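GH62 arabinofuranosidase (PDB 4N4B) probably hydrolyses terminal alpha-L-arabinofuranoside residues carried by plant xylan, as a calcium-containing, secreted five-bladed beta-propeller enzyme. Local coordinates at residues D49-L54 with H285-D291; G57-A63 with Y75-W81; A104-F108 with D165-I169. All blocks are in the same frame, centred on the assembly; numbering follows the deposited sequence.

In the fold
The centres of contacts 1 and 3 lie about 7 and 6 Å from the centre of the chain, where the innermost strands of propeller blades face each other, whereas that of contact 2 is about 15 Å out and the contact also reaches exposed residues. Contacts 1 and 2 share a sheet: strand 46-55 meets the segment 285-291 in contact 1 and pairs with 58-67, itself half of the hairpin in contact 2. Contact 3 joins two other blades, and its Val107 is hydrogen-bonded to Thr51 and Arg290 of contact 1. The chemistry changes outward. The centre uses carboxylates, a calcium ion, a glutamine amide and ordered water, while the hairpin relies on regular backbone bonds and aromatic packing.

Contact 1 of 3, residues D49-L54 with H285-D291. With CA (calcium ion), chain B; TRS (2-amino-2-hydroxymethyl-propane-1,3-diol), chain D.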
loop_
_atom_site.group_PDB
_atom_site.type_symbol
_atom_site.label_atom_id
_atom_site.label_comp_id
_atom_site.label_asym_id
_atom_site.label_seq_id
_atom_site.Cartn_x
_atom_site.Cartn_y
_atom_site.Cartn_z
ATOM N N ASP A 49 3.094 -5.462 -3.394
ATOM C CA ASP A 49 2.177 -4.383 -2.996
ATOM C C ASP A 49 1.219 -4.780 -1.828
ATOM O O ASP A 49 -0.009 -4.587 -1.931
ATOM C CB ASP A 49 1.282 -3.985 -4.186
ATOM C CG ASP A 49 1.997 -3.830 -5.528
ATOM O OD1 ASP A 49 3.125 -3.326 -5.483
ATOM O OD2 ASP A 49 1.376 -4.208 -6.558
ATOM N N PRO A 50 1.778 -5.315 -0.761
ATOM C CA PRO A 50 0.855 -5.869 0.294
ATOM C C PRO A 50 0.076 -4.848 1.067
ATOM O O PRO A 50 0.508 -3.707 1.287
ATOM C CB PRO A 50 1.797 -6.594 1.192
ATOM C CG PRO A 50 3.109 -5.854 1.058
ATOM C CD PRO A 50 3.181 -5.585 -0.416
ATOM N N THR A 51 -1.098 -5.297 1.479
ATOM C CA THR A 51 -1.870 -4.653 2.609
ATOM C C THR A 51 -1.916 -5.688 3.674
ATOM O O THR A 51 -2.107 -6.874 3.451
ATOM C CB THR A 51 -3.248 -4.239 2.085
ATOM O OG1 THR A 51 -3.978 -3.577 3.162
ATOM C CG2 THR A 51 -4.115 -5.316 1.608
ATOM N N ILE A 52 -1.746 -5.226 4.935
ATOM C CA ILE A 52 -1.637 -6.181 6.070
ATOM C C ILE A 52 -2.242 -5.590 7.326
ATOM O O ILE A 52 -1.936 -4.481 7.748
ATOM C CB ILE A 52 -0.145 -6.555 6.272
ATOM C CG1 ILE A 52 -0.022 -7.493 7.449
ATOM C CG2 ILE A 52 0.748 -5.346 6.381
ATOM C CD1 ILE A 52 1.312 -8.189 7.528
ATOM N N ILE A 53 -2.984 -6.454 7.982
ATOM C CA ILE A 53 -3.596 -6.184 9.310
ATOM C C ILE A 53 -3.352 -7.386 10.165
ATOM O O ILE A 53 -3.047 -8.450 9.762
ATOM C CB ILE A 53 -5.078 -5.758 9.227
ATOM C CG1 ILE A 53 -5.890 -6.899 8.760
ATOM C CG2 ILE A 53 -5.281 -4.527 8.403
ATOM C CD1 ILE A 53 -7.395 -6.660 8.821
ATOM N N LEU A 54 -3.436 -7.093 11.481
ATOM C CA LEU A 54 -3.169 -8.051 12.561
ATOM C C LEU A 54 -4.367 -8.027 13.492
ATOM O O LEU A 54 -4.745 -7.006 13.983
ATOM C CB LEU A 54 -1.880 -7.706 13.288
ATOM C CG LEU A 54 -1.465 -8.595 14.458
ATOM C CD1 LEU A 54 -1.327 -10.001 14.053
ATOM C CD2 LEU A 54 -0.168 -8.092 15.067
ATOM N N HIS A 285 6.889 -0.746 -2.501
ATOM C CA HIS A 285 5.473 -0.790 -2.153
ATOM C C HIS A 285 5.154 -1.731 -0.993
ATOM O O HIS A 285 5.202 -2.892 -1.117
ATOM C CB HIS A 285 4.648 -1.212 -3.399
ATOM C CG HIS A 285 3.193 -0.848 -3.330
ATOM N ND1 HIS A 285 2.455 -0.472 -4.422
ATOM C CD2 HIS A 285 2.325 -0.898 -2.299
ATOM C CE1 HIS A 285 1.216 -0.236 -4.043
ATOM N NE2 HIS A 285 1.113 -0.471 -2.754
ATOM N N GLY A 286 4.707 -1.140 0.100
ATOM C CA GLY A 286 4.356 -1.881 1.293
ATOM C C GLY A 286 3.293 -1.198 2.141
ATOM O O GLY A 286 2.658 -0.303 1.731
ATOM N N GLU A 287 3.183 -1.663 3.373
ATOM C CA GLU A 287 2.173 -1.149 4.319
ATOM C C GLU A 287 2.633 -1.411 5.733
ATOM O O GLU A 287 3.225 -2.438 6.010
ATOM C CB GLU A 287 0.798 -1.754 4.111
ATOM C CG GLU A 287 -0.263 -0.857 3.449
ATOM C CD GLU A 287 -1.685 -1.391 3.477
ATOM O OE1 GLU A 287 -2.056 -1.959 4.576
ATOM O OE2 GLU A 287 -2.374 -1.332 2.442
ATOM N N ILE A 288 2.285 -0.469 6.653
ATOM C CA ILE A 288 2.480 -0.688 8.085
ATOM C C ILE A 288 1.480 -1.720 8.622
ATOM O O ILE A 288 0.274 -1.650 8.285
ATOM C CB ILE A 288 2.381 0.669 8.805
ATOM C CG1 ILE A 288 3.485 1.634 8.382
ATOM C CG2 ILE A 288 2.347 0.457 10.359
ATOM C CD1 ILE A 288 3.484 3.019 9.047
ATOM N N ILE A 289 1.946 -2.599 9.467
ATOM C CA ILE A 289 1.038 -3.542 10.050
ATOM C C ILE A 289 0.070 -2.809 10.989
ATOM O O ILE A 289 0.444 -2.240 11.922
ATOM C CB ILE A 289 1.779 -4.643 10.809
ATOM C CG1 ILE A 289 2.731 -5.418 9.895
ATOM C CG2 ILE A 289 0.762 -5.608 11.368
ATOM C CD1 ILE A 289 3.434 -6.561 10.598
ATOM N N ARG A 290 -1.193 -2.850 10.660
ATOM C CA ARG A 290 -2.201 -2.244 11.499
ATOM C C ARG A 290 -2.787 -3.301 12.424
ATOM O O ARG A 290 -3.262 -4.286 12.055
ATOM C CB ARG A 290 -3.311 -1.598 10.643
ATOM C CG ARG A 290 -2.906 -0.267 10.042
ATOM C CD ARG A 290 -3.882 0.141 8.948
ATOM N NE ARG A 290 -3.822 -0.637 7.705
ATOM C CZ ARG A 290 -4.840 -1.202 7.113
ATOM N NH1 ARG A 290 -6.049 -1.181 7.613
ATOM N NH2 ARG A 290 -4.655 -1.859 5.999
ATOM N N ASP A 291 -2.694 -2.980 13.686
ATOM C CA ASP A 291 -3.293 -3.799 14.712
ATOM C C ASP A 291 -4.367 -2.962 15.438
ATOM O O ASP A 291 -4.809 -1.974 14.952
ATOM C CB ASP A 291 -2.249 -4.427 15.587
ATOM C CG ASP A 291 -1.313 -3.408 16.244
ATOM O OD1 ASP A 291 -1.696 -2.262 16.388
ATOM O OD2 ASP A 291 -0.160 -3.758 16.519
HETATM CA CA CA B . -0.618 -0.219 -1.397
HETATM C C TRS D . 2.202 -1.124 -9.013
HETATM C C1 TRS D . 1.748 -2.493 -9.490
HETATM C C2 TRS D . 2.190 -0.903 -7.472
HETATM C C3 TRS D . 1.392 0.005 -9.719
HETATM N N TRS D . 3.663 -0.840 -9.364
HETATM O O1 TRS D . 2.578 -3.593 -8.859
HETATM O O2 TRS D . 2.853 0.316 -7.058
HETATM O O3 TRS D . 0.059 -0.187 -9.270
HETATM O O HOH W 1 -1.319 -2.184 -2.124
HETATM O O HOH W 2 0.496 -1.305 0.145
HETATM O O HOH W 3 -2.285 -0.256 -0.062
HETATM O O HOH W 4 0.320 1.468 -0.595
HETATM O O HOH W 5 -1.572 0.770 -2.829
#
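Asp49-Leu54 and strand 286-288 run nearly parallel, their axes 18° apart, as inner strands of two blades of the five-bladed propeller, and their backbones are bridged once, Ile53 beside Arg290: Leu54 N donates to Arg290 O at 2.9 Å, and the bond from Arg290 N to Ile52 O is weak. Toward the Asp49 and His285 ends, beside the calcium ion at the propeller's centre, side chains and water take over. His285, its CG anti to the backbone N (chi1 -160°), lays its ring beneath Asp49, so that Asp49 CB sits over the ring centre, 3.6 Å from the centroid. The imidazole suits this place because its two nitrogens serve different partners: NE2 binds the calcium ion at 2.2 Å, and ND1 donates to O2 of a bound Tris at 2.8 Å. Asp49 OD2 accepts from Tris O1 and is bonded to Ser64. Five waters complete the calcium shell; one bridges Pro50 O and Gly286 O, another reaches Asp49 O, and a third lies by Glu287 OE2. Glu287 links the strands a second way. Thr51 OG1 stands 2.9 Å from both Glu287 OE1 and Glu287 OE2, in weak hydrogen-bonding reach of either, while accepting from Val107 N. Arg290 NH2 forms an almost straight salt bridge to Glu287 OE1 (3.0 Å, 171°), holds Val107 O, and has Ile53 CG2 over its guanidinium face. Ile52 CD1 and Ile289 CG1 add apolar packing at 3.9 Å. Strand 58-67 pairs with the other edge of 46-55, strand 306-311 flanks 286-288, and strand 103-110 packs on Thr51, His285 and Glu287.

Contact 2 of 3, residues G57-A63 with Y75-W81; sequences GTHHVFA and YFTFADW
His59 CG lies anti to the carbonyl carbon (chi1 -65°), and Phe78 CG falls between its own backbone N and carbonyl carbon (chi1 48°), which brings His59 CB over the Phe78 ring face, 3.9 Å from the centroid. The two rings are nearly parallel but slid apart. In the antiparallel hairpin these residues form a hydrogen-bonded pair, and Phe78 O is gripped twice, by His59 N at 2.9 Å and by His59 ND1 at 3.2 Å, from opposite faces of its plane. ND1 also makes a weak bond to Ala79 O (2.8 Å). His59 O likewise accepts from Phe78 N and from Thr77 OG1 (2.7 Å). A water 2.7 Å from His59 NE2 also bonds weakly to Trp81 NE1. On the same side of the sheet, Val61 sets CB over the Phe76 ring and CG2 3.7 Å from Phe78 CE1. On the other side, Phe62 CZ meets Tyr75 CD1 at 3.4 Å, the ring planes oblique at 41°. With an alanine in place of His59, Phe78 O would probably lose its side-chain donor and a gap open between Phe78 and Trp81. Histidine thus combines apolar cover with polar grip, helping to tie the residues after Phe78 to the strand.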
loop_
_atom_site.group_PDB
_atom_site.type_symbol
_atom_site.label_atom_id
_atom_site.label_comp_id
_atom_site.label_asym_id
_atom_site.label_seq_id
_atom_site.Cartn_x
_atom_site.Cartn_y
_atom_site.Cartn_z
ATOM N N GLY A 57 -3.232 -11.688 16.975
ATOM C CA GLY A 57 -2.174 -12.637 16.669
ATOM C C GLY A 57 -2.182 -13.219 15.261
ATOM O O GLY A 57 -1.168 -13.807 14.842
ATOM N N THR A 58 -3.265 -12.995 14.525
ATOM C CA THR A 58 -3.385 -13.521 13.193
ATOM C C THR A 58 -3.208 -12.274 12.190
ATOM O O THR A 58 -3.957 -11.361 12.157
ATOM C CB THR A 58 -4.701 -14.193 12.866
ATOM O OG1 THR A 58 -4.777 -15.363 13.735
ATOM C CG2 THR A 58 -4.790 -14.676 11.470
ATOM N N HIS A 59 -2.203 -12.470 11.296
ATOM C CA HIS A 59 -2.018 -11.511 10.184
ATOM C C HIS A 59 -2.838 -11.939 8.999
ATOM O O HIS A 59 -2.948 -13.091 8.652
ATOM C CB HIS A 59 -0.547 -11.545 9.706
ATOM C CG HIS A 59 0.438 -11.077 10.724
ATOM N ND1 HIS A 59 1.022 -11.969 11.618
ATOM C CD2 HIS A 59 0.995 -9.839 11.049
ATOM C CE1 HIS A 59 1.879 -11.317 12.399
ATOM N NE2 HIS A 59 1.886 -10.041 12.086
ATOM N N HIS A 60 -3.447 -10.955 8.357
ATOM C CA HIS A 60 -4.190 -11.097 7.133
ATOM C C HIS A 60 -3.531 -10.200 6.082
ATOM O O HIS A 60 -3.400 -8.990 6.315
ATOM C CB HIS A 60 -5.674 -10.587 7.360
ATOM C CG HIS A 60 -6.426 -11.475 8.317
ATOM N ND1 HIS A 60 -6.505 -11.292 9.678
ATOM C CD2 HIS A 60 -7.107 -12.546 7.985
ATOM C CE1 HIS A 60 -7.286 -12.279 10.157
ATOM N NE2 HIS A 60 -7.629 -13.063 9.150
ATOM N N VAL A 61 -3.158 -10.821 4.957
ATOM C CA VAL A 61 -2.471 -10.099 3.860
ATOM C C VAL A 61 -3.186 -10.276 2.645
ATOM O O VAL A 61 -3.589 -11.356 2.198
ATOM C CB VAL A 61 -1.013 -10.581 3.748
ATOM C CG1 VAL A 61 -0.262 -9.761 2.688
ATOM C CG2 VAL A 61 -0.279 -10.459 5.060
ATOM N N PHE A 62 -3.272 -9.145 1.850
ATOM C CA PHE A 62 -3.649 -9.209 0.444
ATOM C C PHE A 62 -2.507 -8.592 -0.360
ATOM O O PHE A 62 -1.898 -7.645 0.062
ATOM C CB PHE A 62 -4.988 -8.482 0.113
ATOM C CG PHE A 62 -6.131 -8.994 0.940
ATOM C CD1 PHE A 62 -6.318 -8.632 2.286
ATOM C CD2 PHE A 62 -7.040 -9.798 0.354
ATOM C CE1 PHE A 62 -7.409 -9.195 2.987
ATOM C CE2 PHE A 62 -8.157 -10.300 1.058
ATOM C CZ PHE A 62 -8.322 -9.939 2.361
ATOM N N ALA A 63 -2.281 -9.196 -1.548
ATOM C CA ALA A 63 -1.147 -8.742 -2.348
ATOM C C ALA A 63 -1.515 -8.884 -3.811
ATOM O O ALA A 63 -2.422 -9.596 -4.217
ATOM C CB ALA A 63 0.106 -9.538 -1.990
ATOM N N TYR A 75 -4.833 -13.596 -1.337
ATOM C CA TYR A 75 -4.976 -13.505 0.151
ATOM C C TYR A 75 -4.183 -14.616 0.805
ATOM O O TYR A 75 -4.159 -15.771 0.326
ATOM C CB TYR A 75 -6.447 -13.706 0.512
ATOM C CG TYR A 75 -6.725 -13.824 1.998
ATOM C CD1 TYR A 75 -6.565 -12.780 2.873
ATOM C CD2 TYR A 75 -7.103 -15.063 2.523
ATOM C CE1 TYR A 75 -6.759 -12.934 4.203
ATOM C CE2 TYR A 75 -7.376 -15.251 3.877
ATOM C CZ TYR A 75 -7.188 -14.219 4.691
ATOM O OH TYR A 75 -7.445 -14.351 6.082
ATOM N N PHE A 76 -3.533 -14.302 1.871
ATOM C CA PHE A 76 -2.905 -15.312 2.727
ATOM C C PHE A 76 -2.850 -14.824 4.134
ATOM O O PHE A 76 -2.968 -13.631 4.452
ATOM C CB PHE A 76 -1.560 -15.771 2.155
ATOM C CG PHE A 76 -0.544 -14.681 1.946
ATOM C CD1 PHE A 76 -0.598 -13.914 0.780
ATOM C CD2 PHE A 76 0.435 -14.410 2.892
ATOM C CE1 PHE A 76 0.358 -12.881 0.595
ATOM C CE2 PHE A 76 1.352 -13.386 2.644
ATOM C CZ PHE A 76 1.293 -12.638 1.526
ATOM N N THR A 77 -2.560 -15.749 5.094
ATOM C CA THR A 77 -2.667 -15.494 6.514
ATOM C C THR A 77 -1.709 -16.319 7.323
ATOM O O THR A 77 -1.371 -17.418 6.865
ATOM C CB THR A 77 -4.131 -15.713 6.952
ATOM O OG1 THR A 77 -4.288 -15.443 8.367
ATOM C CG2 THR A 77 -4.643 -17.060 6.629
ATOM N N PHE A 78 -1.242 -15.818 8.428
ATOM C CA PHE A 78 -0.265 -16.527 9.227
ATOM C C PHE A 78 -0.215 -15.830 10.556
ATOM O O PHE A 78 -0.437 -14.694 10.655
ATOM C CB PHE A 78 1.158 -16.478 8.560
ATOM C CG PHE A 78 1.571 -15.104 8.123
ATOM C CD1 PHE A 78 1.204 -14.652 6.887
ATOM C CD2 PHE A 78 2.259 -14.278 8.943
ATOM C CE1 PHE A 78 1.531 -13.394 6.468
ATOM C CE2 PHE A 78 2.577 -13.008 8.539
ATOM C CZ PHE A 78 2.183 -12.550 7.288
ATOM N N ALA A 79 0.175 -16.588 11.563
ATOM C CA ALA A 79 0.417 -16.025 12.858
ATOM C C ALA A 79 1.862 -15.474 12.972
ATOM O O ALA A 79 2.092 -14.380 12.658
ATOM C CB ALA A 79 0.104 -17.052 13.943
ATOM N N ASP A 80 2.823 -16.284 13.389
ATOM C CA ASP A 80 4.214 -15.868 13.418
ATOM C C ASP A 80 4.689 -15.573 12.006
ATOM O O ASP A 80 4.338 -16.235 11.100
ATOM C CB ASP A 80 5.083 -17.023 13.905
ATOM C CG ASP A 80 4.835 -17.394 15.307
ATOM O OD1 ASP A 80 4.377 -16.580 16.096
ATOM O OD2 ASP A 80 5.230 -18.505 15.623
ATOM N N TRP A 81 5.529 -14.577 11.888
ATOM C CA TRP A 81 6.189 -14.304 10.553
ATOM C C TRP A 81 6.918 -15.456 9.941
ATOM O O TRP A 81 6.954 -15.647 8.729
ATOM C CB TRP A 81 7.163 -13.138 10.685
ATOM C CG TRP A 81 6.599 -11.840 10.989
ATOM C CD1 TRP A 81 5.244 -11.497 11.207
ATOM C CD2 TRP A 81 7.326 -10.622 11.158
ATOM N NE1 TRP A 81 5.148 -10.170 11.423
ATOM C CE2 TRP A 81 6.389 -9.593 11.445
ATOM C CE3 TRP A 81 8.709 -10.291 11.152
ATOM C CZ2 TRP A 81 6.786 -8.293 11.628
ATOM C CZ3 TRP A 81 9.073 -8.986 11.361
ATOM C CH2 TRP A 81 8.105 -8.013 11.574
HETATM O O HOH W 6 3.420 -8.575 13.818
#

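Contact 3 of 3, residues A104-F108 with D165-I169; sequences APQVF and DMWVI
Neighbouring blades of the five-bladed beta-propeller meet here through their first strands, near the central axis of the fold, with Gln106 reaching across to Val168. Strands 104-108 and 165-169 run almost parallel, but their axes come no closer than 6.8 Å, too far for direct backbone pairing. The glutamine amide fills that distance. Its CG is anti to the backbone N (chi1 -180°) and the chain stays extended beyond it, carrying the amide to the opposite backbone. There OE1 accepts from Val168 N at 2.9 Å in a practically straight bond (178°), while NE2 donates to a lone pair of Val168 O, also at 2.9 Å. The side chain therefore imitates a strand residue, offering one donor and one acceptor, and glutamine has both the length and the pair of groups required. The two bonds also fix the rotation of the amide. Its NE2 lies over the centre of the Trp167 ring system, 3.3 Å from CE2, with the amide and ring planes 29° apart; the indole, whose NE1 is bonded to Val220 O, provides a broad flat floor. Nearer the bound Tris, two waters take over the bridging: each lies by Ala104 O, and one accepts from Met166 N while the other approaches Met166 O. Ala104 offers just a methyl, its CB 3.3 Å from Asp165 OD1, a small group beside a carboxylate whose OD2 is bonded to Ala217 N and to the Tris. At the other end the side chains meet as apolar groups, and Phe108 crosses Val168 at about a right angle, its CZ 3.9 Å from Val168 CG1.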
loop_
_atom_site.group_PDB
_atom_site.type_symbol
_atom_site.label_atom_id
_atom_site.label_comp_id
_atom_site.label_asym_id
_atom_site.label_seq_id
_atom_site.Cartn_x
_atom_site.Cartn_y
_atom_site.Cartn_z
ATOM N N ALA A 104 -2.808 -4.032 -6.382
ATOM C CA ALA A 104 -2.410 -3.116 -5.306
ATOM C C ALA A 104 -3.543 -2.826 -4.340
ATOM O O ALA A 104 -4.175 -1.761 -4.329
ATOM C CB ALA A 104 -1.851 -1.789 -5.899
ATOM N N PRO A 105 -3.880 -3.828 -3.525
ATOM C CA PRO A 105 -5.009 -3.797 -2.611
ATOM C C PRO A 105 -4.733 -3.048 -1.319
ATOM O O PRO A 105 -3.595 -2.879 -0.852
ATOM C CB PRO A 105 -5.271 -5.229 -2.350
ATOM C CG PRO A 105 -3.911 -5.842 -2.334
ATOM C CD PRO A 105 -3.104 -5.106 -3.396
ATOM N N GLN A 106 -5.851 -2.635 -0.682
ATOM C CA GLN A 106 -5.885 -2.013 0.653
ATOM C C GLN A 106 -7.114 -2.586 1.356
ATOM O O GLN A 106 -8.207 -2.489 0.830
ATOM C CB GLN A 106 -5.957 -0.489 0.623
ATOM C CG GLN A 106 -5.988 0.157 1.965
ATOM C CD GLN A 106 -6.634 1.536 1.943
ATOM O OE1 GLN A 106 -7.485 1.840 1.096
ATOM N NE2 GLN A 106 -6.296 2.312 2.954
ATOM N N VAL A 107 -6.898 -3.155 2.555
ATOM C CA VAL A 107 -8.015 -3.691 3.340
ATOM C C VAL A 107 -8.279 -2.918 4.599
ATOM O O VAL A 107 -7.364 -2.564 5.303
ATOM C CB VAL A 107 -7.803 -5.197 3.641
ATOM C CG1 VAL A 107 -6.711 -5.471 4.627
ATOM C CG2 VAL A 107 -9.117 -5.876 4.081
ATOM N N PHE A 108 -9.557 -2.740 4.918
ATOM C CA PHE A 108 -9.985 -2.136 6.199
ATOM C C PHE A 108 -11.419 -2.507 6.456
ATOM O O PHE A 108 -12.201 -2.795 5.564
ATOM C CB PHE A 108 -9.780 -0.588 6.184
ATOM C CG PHE A 108 -10.505 0.103 5.099
ATOM C CD1 PHE A 108 -11.774 0.609 5.215
ATOM C CD2 PHE A 108 -9.851 0.322 3.873
ATOM C CE1 PHE A 108 -12.421 1.246 4.176
ATOM C CE2 PHE A 108 -10.503 0.913 2.807
ATOM C CZ PHE A 108 -11.792 1.360 2.968
ATOM N N ASP A 165 -2.574 2.699 -7.514
ATOM C CA ASP A 165 -2.309 2.742 -6.104
ATOM C C ASP A 165 -3.308 3.558 -5.261
ATOM O O ASP A 165 -3.011 4.553 -4.729
ATOM C CB ASP A 165 -0.835 3.101 -5.869
ATOM C CG ASP A 165 0.124 2.071 -6.497
ATOM O OD1 ASP A 165 -0.356 1.026 -6.838
ATOM O OD2 ASP A 165 1.277 2.337 -6.587
ATOM N N MET A 166 -4.492 2.978 -5.168
ATOM C CA MET A 166 -5.668 3.562 -4.562
ATOM C C MET A 166 -5.677 3.377 -3.047
ATOM O O MET A 166 -5.439 2.349 -2.562
ATOM C CB MET A 166 -6.932 2.960 -5.189
ATOM C CG MET A 166 -6.872 2.807 -6.687
ATOM S SD MET A 166 -6.709 4.433 -7.509
ATOM C CE MET A 166 -6.508 3.903 -9.252
ATOM N N TRP A 167 -5.969 4.449 -2.348
ATOM C CA TRP A 167 -5.871 4.427 -0.883
ATOM C C TRP A 167 -6.995 5.238 -0.257
ATOM O O TRP A 167 -7.087 6.437 -0.541
ATOM C CB TRP A 167 -4.499 5.002 -0.416
ATOM C CG TRP A 167 -4.348 4.972 1.021
ATOM C CD1 TRP A 167 -4.800 5.898 1.978
ATOM C CD2 TRP A 167 -3.632 3.979 1.770
ATOM N NE1 TRP A 167 -4.426 5.477 3.224
ATOM C CE2 TRP A 167 -3.697 4.309 3.156
ATOM C CE3 TRP A 167 -2.964 2.807 1.426
ATOM C CZ2 TRP A 167 -3.111 3.583 4.133
ATOM C CZ3 TRP A 167 -2.383 2.047 2.439
ATOM C CH2 TRP A 167 -2.484 2.408 3.738
ATOM N N VAL A 168 -7.796 4.642 0.609
ATOM C CA VAL A 168 -8.846 5.373 1.376
ATOM C C VAL A 168 -8.386 5.553 2.773
ATOM O O VAL A 168 -7.809 4.694 3.446
ATOM C CB VAL A 168 -10.129 4.554 1.358
ATOM C CG1 VAL A 168 -11.201 5.122 2.319
ATOM C CG2 VAL A 168 -10.729 4.428 -0.067
ATOM N N ILE A 169 -8.720 6.741 3.294
ATOM C CA ILE A 169 -8.633 7.037 4.729
ATOM C C ILE A 169 -9.815 7.992 5.061
ATOM O O ILE A 169 -10.052 8.930 4.358
ATOM C CB ILE A 169 -7.308 7.658 5.184
ATOM C CG1 ILE A 169 -7.302 7.976 6.684
ATOM C CG2 ILE A 169 -6.876 8.839 4.353
ATOM C CD1 ILE A 169 -5.963 8.406 7.236
HETATM O O HOH W 7 -4.654 0.268 -6.162
HETATM O O HOH W 8 -4.147 0.053 -2.292
#